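Local structure of putative sugar isomerase (Parabacteroides distasonis, 3LMZ) at residues E88-A98 against Y117-F127. The protein is a putative sugar isomerase with a xylose isomerase-like TIM barrel, and probably acts on a sugar or related carbohydrate. Numbering follows the deposited sequence.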
# COMPACT_ATOMS: atom_id res chain seq x y z
N GLU A 88 27.75 -23.99 20.33
CA GLU A 88 28.69 -22.90 20.50
C GLU A 88 29.39 -22.60 19.16
O GLU A 88 29.69 -21.44 18.87
CB GLU A 88 29.78 -23.29 21.53
CG GLU A 88 29.25 -23.32 22.91
CD GLU A 88 30.35 -23.53 23.97
OE1 GLU A 88 31.54 -23.65 23.62
OE2 GLU A 88 29.97 -23.52 25.15
N GLU A 89 29.69 -23.65 18.39
CA GLU A 89 30.34 -23.44 17.08
C GLU A 89 29.45 -22.57 16.15
O GLU A 89 29.96 -21.69 15.45
CB GLU A 89 30.64 -24.77 16.37
CG GLU A 89 31.44 -24.61 15.08
CD GLU A 89 31.04 -25.60 14.00
OE1 GLU A 89 31.55 -26.76 14.02
OE2 GLU A 89 30.21 -25.22 13.13
N GLU A 90 28.15 -22.83 16.13
CA GLU A 90 27.28 -22.00 15.29
C GLU A 90 27.29 -20.56 15.75
O GLU A 90 27.17 -19.65 14.93
CB GLU A 90 25.85 -22.59 15.28
CG GLU A 90 25.78 -23.89 14.46
CD GLU A 90 24.37 -24.51 14.40
OE1 GLU A 90 23.39 -23.88 14.86
OE2 GLU A 90 24.24 -25.62 13.81
N ILE A 91 27.33 -20.35 17.06
CA ILE A 91 27.38 -19.01 17.62
C ILE A 91 28.69 -18.35 17.17
O ILE A 91 28.75 -17.19 16.76
CB ILE A 91 27.17 -18.99 19.10
CG1 ILE A 91 25.81 -19.59 19.44
CG2 ILE A 91 27.32 -17.52 19.64
CD1 ILE A 91 25.60 -19.82 20.93
N ASP A 92 29.79 -19.08 17.34
CA ASP A 92 31.11 -18.58 16.90
C ASP A 92 31.07 -18.15 15.45
O ASP A 92 31.61 -17.07 15.06
CB ASP A 92 32.22 -19.65 17.03
CG ASP A 92 32.61 -19.98 18.46
OD1 ASP A 92 32.29 -19.22 19.38
OD2 ASP A 92 33.26 -21.05 18.65
N ARG A 93 30.53 -19.01 14.60
CA ARG A 93 30.44 -18.71 13.17
C ARG A 93 29.55 -17.49 12.87
O ARG A 93 29.89 -16.66 11.99
CB ARG A 93 30.00 -19.92 12.38
CG ARG A 93 31.12 -20.93 12.32
CD ARG A 93 30.76 -22.17 11.62
NE ARG A 93 31.91 -23.06 11.58
CZ ARG A 93 31.89 -24.26 11.02
NH1 ARG A 93 30.78 -24.72 10.45
NH2 ARG A 93 33.00 -25.01 11.05
N ALA A 94 28.44 -17.36 13.61
CA ALA A 94 27.52 -16.22 13.37
C ALA A 94 28.13 -14.87 13.74
O ALA A 94 27.95 -13.91 13.04
CB ALA A 94 26.21 -16.46 14.14
N PHE A 95 28.87 -14.83 14.86
CA PHE A 95 29.48 -13.58 15.29
C PHE A 95 30.60 -13.23 14.30
O PHE A 95 30.75 -12.06 13.95
CB PHE A 95 29.95 -13.68 16.76
CG PHE A 95 28.90 -13.32 17.74
CD1 PHE A 95 27.93 -14.23 18.06
CD2 PHE A 95 28.85 -12.07 18.31
CE1 PHE A 95 26.95 -13.91 18.98
CE2 PHE A 95 27.88 -11.73 19.24
CZ PHE A 95 26.90 -12.66 19.56
N ASP A 96 31.40 -14.20 13.89
CA ASP A 96 32.47 -13.87 12.95
C ASP A 96 31.88 -13.38 11.61
O ASP A 96 32.31 -12.36 11.05
CB ASP A 96 33.41 -15.06 12.76
CG ASP A 96 34.50 -14.78 11.77
OD1 ASP A 96 35.22 -13.78 11.91
OD2 ASP A 96 34.60 -15.57 10.81
N TYR A 97 30.82 -14.03 11.15
CA TYR A 97 30.12 -13.60 9.93
C TYR A 97 29.60 -12.16 10.07
O TYR A 97 29.87 -11.30 9.22
CB TYR A 97 29.00 -14.58 9.70
CG TYR A 97 27.92 -14.17 8.69
CD1 TYR A 97 28.16 -14.19 7.32
CD2 TYR A 97 26.61 -13.98 9.12
CE1 TYR A 97 27.12 -13.94 6.40
CE2 TYR A 97 25.55 -13.71 8.22
CZ TYR A 97 25.79 -13.72 6.89
OH TYR A 97 24.71 -13.55 6.04
N ALA A 98 28.95 -11.84 11.20
CA ALA A 98 28.51 -10.47 11.39
C ALA A 98 29.66 -9.45 11.26
O ALA A 98 29.54 -8.41 10.66
CB ALA A 98 27.79 -10.30 12.68
N TYR A 117 26.62 -18.34 26.58
CA TYR A 117 27.61 -18.19 25.53
C TYR A 117 27.35 -16.96 24.65
O TYR A 117 28.28 -16.25 24.26
CB TYR A 117 27.69 -19.48 24.71
CG TYR A 117 28.97 -19.59 23.90
CD1 TYR A 117 30.16 -19.91 24.52
CD2 TYR A 117 28.99 -19.41 22.53
CE1 TYR A 117 31.35 -20.02 23.84
CE2 TYR A 117 30.19 -19.49 21.81
CZ TYR A 117 31.36 -19.85 22.48
OH TYR A 117 32.59 -19.93 21.81
N VAL A 118 26.10 -16.71 24.32
CA VAL A 118 25.75 -15.46 23.63
C VAL A 118 26.22 -14.23 24.43
O VAL A 118 26.80 -13.31 23.89
CB VAL A 118 24.24 -15.36 23.37
CG1 VAL A 118 23.89 -13.97 22.75
CG2 VAL A 118 23.80 -16.48 22.41
N ASP A 119 26.03 -14.28 25.74
CA ASP A 119 26.52 -13.25 26.66
C ASP A 119 28.03 -13.02 26.52
O ASP A 119 28.51 -11.89 26.33
CB ASP A 119 26.11 -13.57 28.09
CG ASP A 119 26.43 -12.46 29.06
OD1 ASP A 119 27.66 -12.26 29.33
OD2 ASP A 119 25.50 -11.90 29.65
N LYS A 120 28.80 -14.11 26.56
CA LYS A 120 30.25 -14.06 26.34
C LYS A 120 30.58 -13.41 24.99
O LYS A 120 31.48 -12.54 24.88
CB LYS A 120 30.83 -15.51 26.36
CG LYS A 120 32.30 -15.60 26.31
CD LYS A 120 32.78 -17.05 26.14
CE LYS A 120 33.43 -17.57 27.31
NZ LYS A 120 33.93 -18.96 27.05
N LYS A 121 29.82 -13.75 23.93
CA LYS A 121 30.13 -13.27 22.59
C LYS A 121 29.74 -11.79 22.38
O LYS A 121 30.52 -11.05 21.77
CB LYS A 121 29.49 -14.20 21.54
CG LYS A 121 30.23 -15.56 21.43
CD LYS A 121 31.54 -15.38 20.63
CE LYS A 121 32.46 -16.56 20.68
NZ LYS A 121 33.62 -16.35 19.72
N VAL A 122 28.65 -11.34 23.00
CA VAL A 122 28.33 -9.94 22.87
C VAL A 122 29.41 -9.12 23.57
O VAL A 122 29.71 -8.02 23.08
CB VAL A 122 26.89 -9.47 23.32
CG1 VAL A 122 25.78 -10.15 22.52
CG2 VAL A 122 26.64 -9.70 24.78
N LYS A 123 30.03 -9.62 24.66
CA LYS A 123 31.13 -8.90 25.32
C LYS A 123 32.38 -8.86 24.44
O LYS A 123 33.07 -7.86 24.37
CB LYS A 123 31.43 -9.58 26.65
CG LYS A 123 30.36 -9.30 27.70
CD LYS A 123 30.62 -10.08 29.00
CE LYS A 123 29.82 -9.56 30.18
NZ LYS A 123 28.30 -9.62 30.04
N GLU A 124 32.67 -9.97 23.78
CA GLU A 124 33.84 -10.10 22.95
C GLU A 124 33.77 -9.17 21.74
O GLU A 124 34.77 -8.54 21.35
CB GLU A 124 34.00 -11.55 22.50
CG GLU A 124 35.15 -11.76 21.55
CD GLU A 124 35.30 -13.15 21.01
OE1 GLU A 124 34.44 -14.02 21.30
OE2 GLU A 124 36.27 -13.39 20.24
N TYR A 125 32.61 -9.05 21.12
CA TYR A 125 32.44 -8.36 19.84
C TYR A 125 31.81 -6.96 19.96
O TYR A 125 31.89 -6.16 19.02
CB TYR A 125 31.60 -9.18 18.87
CG TYR A 125 32.32 -10.30 18.23
CD1 TYR A 125 32.49 -11.49 18.92
CD2 TYR A 125 32.85 -10.20 16.96
CE1 TYR A 125 33.19 -12.54 18.36
CE2 TYR A 125 33.52 -11.24 16.36
CZ TYR A 125 33.71 -12.42 17.07
OH TYR A 125 34.41 -13.46 16.49
N ASP A 126 31.19 -6.67 21.09
CA ASP A 126 30.40 -5.45 21.29
C ASP A 126 29.31 -5.31 20.22
O ASP A 126 29.21 -4.28 19.53
CB ASP A 126 31.27 -4.19 21.30
CG ASP A 126 30.50 -2.95 21.77
OD1 ASP A 126 29.43 -3.03 22.49
OD2 ASP A 126 30.98 -1.83 21.43
N PHE A 127 28.49 -6.35 20.08
CA PHE A 127 27.33 -6.37 19.20
C PHE A 127 26.04 -6.50 20.05
O PHE A 127 26.08 -7.00 21.19
CB PHE A 127 27.35 -7.61 18.25
CG PHE A 127 28.46 -7.62 17.24
CD1 PHE A 127 29.17 -6.51 16.90
CD2 PHE A 127 28.74 -8.82 16.57
CE1 PHE A 127 30.19 -6.55 15.94
CE2 PHE A 127 29.72 -8.87 15.61
CZ PHE A 127 30.43 -7.76 15.28
O HOH W 1 33.27 -15.91 16.98
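Helices 88-98 and 117-125 run nearly parallel, their axes 10.5 Å apart and crossing at -24°, with Glu-88 beside Tyr-117 and Phe-95 beside Lys-121. Phe-95 is the knob of the contact. Its ring enters a hole formed by Val-118, Lys-121, Val-122 and Tyr-125. Lys-121 CB sits over one face, 3.5 Å from the ring centroid, a CH-pi contact. Phe-95 CB in turn lies over a face of the Tyr-125 ring. The two rings meet obliquely. Phe-127, just past the helix, packs on Phe-95 and Ala-98 at the C-terminal end of the pair.

At the other end Glu-88 lies across Tyr-117. Glu-88 CG is centred over the ring face, 3.7 Å from its centroid, and the carboxylate stacks on the ring, planes 6° apart. Ile-91 lies at the edge of that ring, its CD1 3.8 Å from Tyr-117 CD2. Tyr-117 CG is anti to the backbone N (chi1 -162°), which carries the phenol across to Asp-92. There Tyr-117 OH donates to the syn lone pair of Asp-92 OD1 at 2.5 Å. The same oxygen forms a salt bridge with Lys-121 NZ, 3.2 Å away, and this ammonium also binds Glu-124 OE1. A phenylalanine in place of Tyr-117 has no hydroxyl, and would probably leave the Asp-92 carboxylate less firmly held, with the Lys-121 ammonium as its remaining side-chain partner across the contact.

One water joins Asp-92 O, Lys-121 NZ and Tyr-125 OH. Beneath, Phe-95 and Val-118 reach strands 105-110 and 128-132, so the contact packs neighbouring outer helices of the TIM barrel together. Lys-121 takes part in both the apolar and the polar side: its CB covers one face of Phe-95, while its ammonium lies between two carboxylates and probably offsets their mutual repulsion.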